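Local coordinates for ESX-1 secretion system protein EccA1 (Mycobacterium tuberculosis, PDB 4F3V) that probably powers, through ATP hydrolysis by its full-length form, the export of virulence factors by the ESX-1 type VII secretion system, this piece being its N-terminal TPR-like domain, at residues I87-Y91 / W139-V143; W151-I155 / V179-L184. All coordinates share one frame; numbering follows the deposited sequence.

Interaction 1 of 2, residues I87-Y91 / W139-V143; sequences IGGLY and WMKAV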
# COMPACT_ATOMS: atom_id res chain seq x y z
N ILE A 87 -2.64 0.35 1.56
CA ILE A 87 -1.36 -0.14 2.10
C ILE A 87 -0.77 -1.34 1.32
O ILE A 87 0.25 -1.90 1.71
CB ILE A 87 -1.41 -0.52 3.60
CG1 ILE A 87 -2.38 -1.68 3.88
CG2 ILE A 87 -1.77 0.66 4.50
CD1 ILE A 87 -2.08 -2.43 5.18
N GLY A 88 -1.41 -1.73 0.22
CA GLY A 88 -1.01 -2.93 -0.53
C GLY A 88 0.19 -2.80 -1.44
O GLY A 88 0.79 -3.81 -1.84
N GLY A 89 0.52 -1.56 -1.81
CA GLY A 89 1.59 -1.34 -2.78
C GLY A 89 1.37 -2.11 -4.08
O GLY A 89 0.22 -2.30 -4.53
N LEU A 90 2.46 -2.59 -4.67
CA LEU A 90 2.39 -3.35 -5.90
C LEU A 90 1.81 -4.77 -5.72
O LEU A 90 1.54 -5.44 -6.71
CB LEU A 90 3.79 -3.46 -6.54
CG LEU A 90 4.79 -4.35 -5.79
CD1 LEU A 90 4.78 -5.77 -6.38
CD2 LEU A 90 6.20 -3.75 -5.83
N TYR A 91 1.65 -5.22 -4.47
CA TYR A 91 1.34 -6.63 -4.18
C TYR A 91 -0.16 -6.92 -4.29
O TYR A 91 -0.55 -8.01 -4.68
CB TYR A 91 1.86 -7.04 -2.79
CG TYR A 91 3.34 -6.77 -2.59
CD1 TYR A 91 4.30 -7.43 -3.35
CD2 TYR A 91 3.78 -5.81 -1.70
CE1 TYR A 91 5.65 -7.17 -3.18
CE2 TYR A 91 5.13 -5.53 -1.54
CZ TYR A 91 6.05 -6.21 -2.27
OH TYR A 91 7.37 -5.92 -2.08
N TRP A 139 5.62 -5.07 6.93
CA TRP A 139 4.81 -5.07 5.70
C TRP A 139 5.01 -3.79 4.92
O TRP A 139 5.25 -3.83 3.69
CB TRP A 139 3.32 -5.30 6.00
CG TRP A 139 2.52 -5.11 4.74
CD1 TRP A 139 1.72 -4.04 4.40
CD2 TRP A 139 2.58 -5.96 3.53
NE1 TRP A 139 1.23 -4.19 3.11
CE2 TRP A 139 1.70 -5.33 2.55
CE3 TRP A 139 3.21 -7.16 3.20
CZ2 TRP A 139 1.49 -5.88 1.30
CZ3 TRP A 139 2.97 -7.70 1.93
CH2 TRP A 139 2.15 -7.07 1.00
N MET A 140 4.91 -2.64 5.59
CA MET A 140 5.12 -1.37 4.88
C MET A 140 6.53 -1.21 4.30
O MET A 140 6.70 -0.67 3.21
CB MET A 140 4.79 -0.16 5.75
CG MET A 140 3.35 -0.09 6.20
SD MET A 140 2.11 -0.40 4.92
CE MET A 140 2.53 0.76 3.61
N LYS A 141 7.53 -1.71 5.00
CA LYS A 141 8.88 -1.71 4.43
C LYS A 141 8.97 -2.56 3.16
O LYS A 141 9.64 -2.18 2.21
CB LYS A 141 9.92 -2.13 5.47
CG LYS A 141 10.11 -1.08 6.54
CD LYS A 141 11.29 -1.43 7.45
CE LYS A 141 11.55 -0.35 8.49
NZ LYS A 141 12.85 -0.60 9.22
N ALA A 142 8.29 -3.70 3.15
CA ALA A 142 8.17 -4.57 1.99
C ALA A 142 7.53 -3.81 0.82
O ALA A 142 7.96 -3.93 -0.34
CB ALA A 142 7.38 -5.83 2.34
N VAL A 143 6.54 -2.98 1.13
CA VAL A 143 5.92 -2.10 0.14
C VAL A 143 6.92 -1.07 -0.41
O VAL A 143 7.02 -0.90 -1.62
CB VAL A 143 4.65 -1.38 0.70
CG1 VAL A 143 4.25 -0.24 -0.22
CG2 VAL A 143 3.49 -2.35 0.91
O HOH W 1 5.06 -1.45 -3.55
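The indole of Trp139 lies across the turn that leaves strand 84-86, and its NE1 donates to Ile87 O at 2.9 Å with an N-H...O angle of 152°. Trp139 CG stands anti to the backbone N (chi1 172°), which swings the ring off helix 134-147 and over the loop; the NE1 donor meets the carbonyl from above its plane. Val143 CG2 sits against one face of the indole, toward the rim, and also 3.4 Å from Ile87 O. Tyr91 slides past Trp139 in the opposite direction, its CD2 3.4 Å from Trp139 CH2, with the two ring planes inclined at 55°. The far end of the phenol reaches the helix backbone, where Tyr91 OH donates to Ala142 O at 2.7 Å from above the carbonyl plane. At the other end of the contact Met140, bent at chi2 and chi3, brings SD to 3.8 Å from Ile87 CB, the two side chains crossing at about a right angle. One water bridges Leu90 N and Val143 O. With Ala172 and Ala176 of helix 167-183 packed against Trp139, the arrangement is a beta-hairpin connection, between strands 84-86 and 95-97, docked on a helix of the TPR-like helical array.

Interaction 2 of 2, residues W151-I155 / V179-L184; sequences WTDVI and VAAANL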
# COMPACT_ATOMS: atom_id res chain seq x y z
N TRP A 151 14.58 -6.23 -4.06
CA TRP A 151 13.95 -7.52 -3.77
C TRP A 151 14.57 -8.26 -2.63
O TRP A 151 13.85 -8.90 -1.89
CB TRP A 151 13.92 -8.39 -5.02
CG TRP A 151 13.25 -7.67 -6.16
CD1 TRP A 151 13.82 -7.26 -7.35
CD2 TRP A 151 11.86 -7.18 -6.21
NE1 TRP A 151 12.90 -6.60 -8.13
CE2 TRP A 151 11.71 -6.52 -7.51
CE3 TRP A 151 10.77 -7.27 -5.37
CZ2 TRP A 151 10.50 -5.94 -7.90
CZ3 TRP A 151 9.57 -6.68 -5.76
CH2 TRP A 151 9.43 -6.04 -7.02
N THR A 152 15.88 -8.18 -2.46
CA THR A 152 16.51 -8.84 -1.32
C THR A 152 16.10 -8.16 0.01
O THR A 152 15.94 -8.84 1.01
CB THR A 152 18.04 -8.86 -1.47
OG1 THR A 152 18.49 -7.54 -1.80
CG2 THR A 152 18.44 -9.80 -2.62
N ASP A 153 15.86 -6.85 0.01
CA ASP A 153 15.41 -6.14 1.23
C ASP A 153 13.94 -6.52 1.53
O ASP A 153 13.55 -6.69 2.70
CB ASP A 153 15.56 -4.63 1.08
CG ASP A 153 17.02 -4.19 0.99
OD1 ASP A 153 17.83 -4.70 1.80
OD2 ASP A 153 17.36 -3.32 0.15
N VAL A 154 13.13 -6.70 0.48
CA VAL A 154 11.78 -7.21 0.64
C VAL A 154 11.82 -8.54 1.38
O VAL A 154 11.17 -8.71 2.40
CB VAL A 154 11.04 -7.37 -0.71
CG1 VAL A 154 9.77 -8.20 -0.52
CG2 VAL A 154 10.72 -6.00 -1.31
N ILE A 155 12.62 -9.47 0.89
CA ILE A 155 12.70 -10.80 1.51
C ILE A 155 13.15 -10.69 2.98
O ILE A 155 12.55 -11.30 3.86
CB ILE A 155 13.62 -11.74 0.70
CG1 ILE A 155 12.94 -12.07 -0.66
CG2 ILE A 155 13.99 -12.98 1.52
CD1 ILE A 155 13.80 -12.78 -1.68
N VAL A 179 6.84 -12.65 -5.17
CA VAL A 179 7.16 -11.63 -6.15
C VAL A 179 8.66 -11.31 -6.18
O VAL A 179 9.27 -11.23 -7.26
CB VAL A 179 6.30 -10.39 -5.94
CG1 VAL A 179 6.80 -9.21 -6.77
CG2 VAL A 179 4.82 -10.73 -6.28
N ALA A 180 9.23 -11.09 -5.00
CA ALA A 180 10.67 -10.83 -4.86
C ALA A 180 11.48 -12.01 -5.46
O ALA A 180 12.43 -11.80 -6.22
CB ALA A 180 11.04 -10.59 -3.38
N ALA A 181 11.10 -13.24 -5.13
CA ALA A 181 11.76 -14.44 -5.71
C ALA A 181 11.71 -14.47 -7.24
O ALA A 181 12.73 -14.69 -7.89
CB ALA A 181 11.16 -15.72 -5.17
N ALA A 182 10.54 -14.21 -7.80
CA ALA A 182 10.37 -14.16 -9.25
C ALA A 182 11.27 -13.12 -9.91
O ALA A 182 11.92 -13.40 -10.92
CB ALA A 182 8.91 -13.91 -9.59
N ASN A 183 11.35 -11.94 -9.31
CA ASN A 183 12.17 -10.87 -9.84
C ASN A 183 13.68 -11.14 -9.73
O ASN A 183 14.48 -10.47 -10.38
CB ASN A 183 11.80 -9.54 -9.17
CG ASN A 183 10.57 -8.89 -9.79
OD1 ASN A 183 10.66 -8.32 -10.86
ND2 ASN A 183 9.43 -8.97 -9.12
N LEU A 184 14.05 -12.10 -8.87
CA LEU A 184 15.41 -12.57 -8.74
C LEU A 184 15.66 -13.87 -9.54
O LEU A 184 16.69 -14.53 -9.38
CB LEU A 184 15.75 -12.79 -7.26
CG LEU A 184 15.79 -11.54 -6.37
CD1 LEU A 184 15.72 -11.89 -4.88
CD2 LEU A 184 17.02 -10.68 -6.69
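Asn183 and Trp151 make the central contact, a stack of amide on indole with planes only 5° apart. Trp151 CG lies anti to the carbonyl carbon (chi1 -55°), turning the indole toward Asn183. Asn183 CB lies over one face of the five-membered ring, 3.4 Å from its centroid, a CH-pi contact, while ND2 extends above the six-membered ring to 3.4 Å from Trp151 CZ2. A hydrogen bond inside the 179-184 segment fixes the amide's rotation: Asn183 ND2 donates to Val179 O at 2.9 Å. That carbonyl also accepts from Asn183 N, the two donors arriving from opposite faces of its plane. The remaining contacts are apolar. Ala180, whose small CB points at the other helix, probably lets the two helices come close, and Ile155 CG1 approaches that CB to 3.6 Å. Val179 CG1 touches Trp151 CZ3. Ile155 and Leu184 meet tip to tip, CD1 to CD1 at 3.8 Å. Helices 151-158 and 167-183 run roughly antiparallel, their segment axes 8.9 Å apart at 150°. No hydrogen bond crosses the interface, so its cohesion comes from dispersion and shape fit, with one N-H of the Asn183 amide bonded within its own helix.

Interactions 1 and 2 lie in series along the chain, their centres 13 Å apart, and they touch directly. Helix 134-147 of interaction 1 is followed by helix 151-158 of interaction 2, and the 87-91 loop reaches both helices of the second contact: Leu90 CD1 is 4.0 Å from Val179 CG1, Leu90 CD2 is 4.1 Å from Trp151 CH2, and Tyr91 OH is 3.4 Å from Val154 CG2. The loop thus packs against helices 134-147, 151-158 and 167-183, and through Ile87 also on Met106 of helix 101-115. The centre of interaction 1 lies about 5 Å, that of interaction 2 about 17 Å, from the centre of the chain; a samarium ion is about 10 Å from Gly89, and helix 259-263 borders interaction 2.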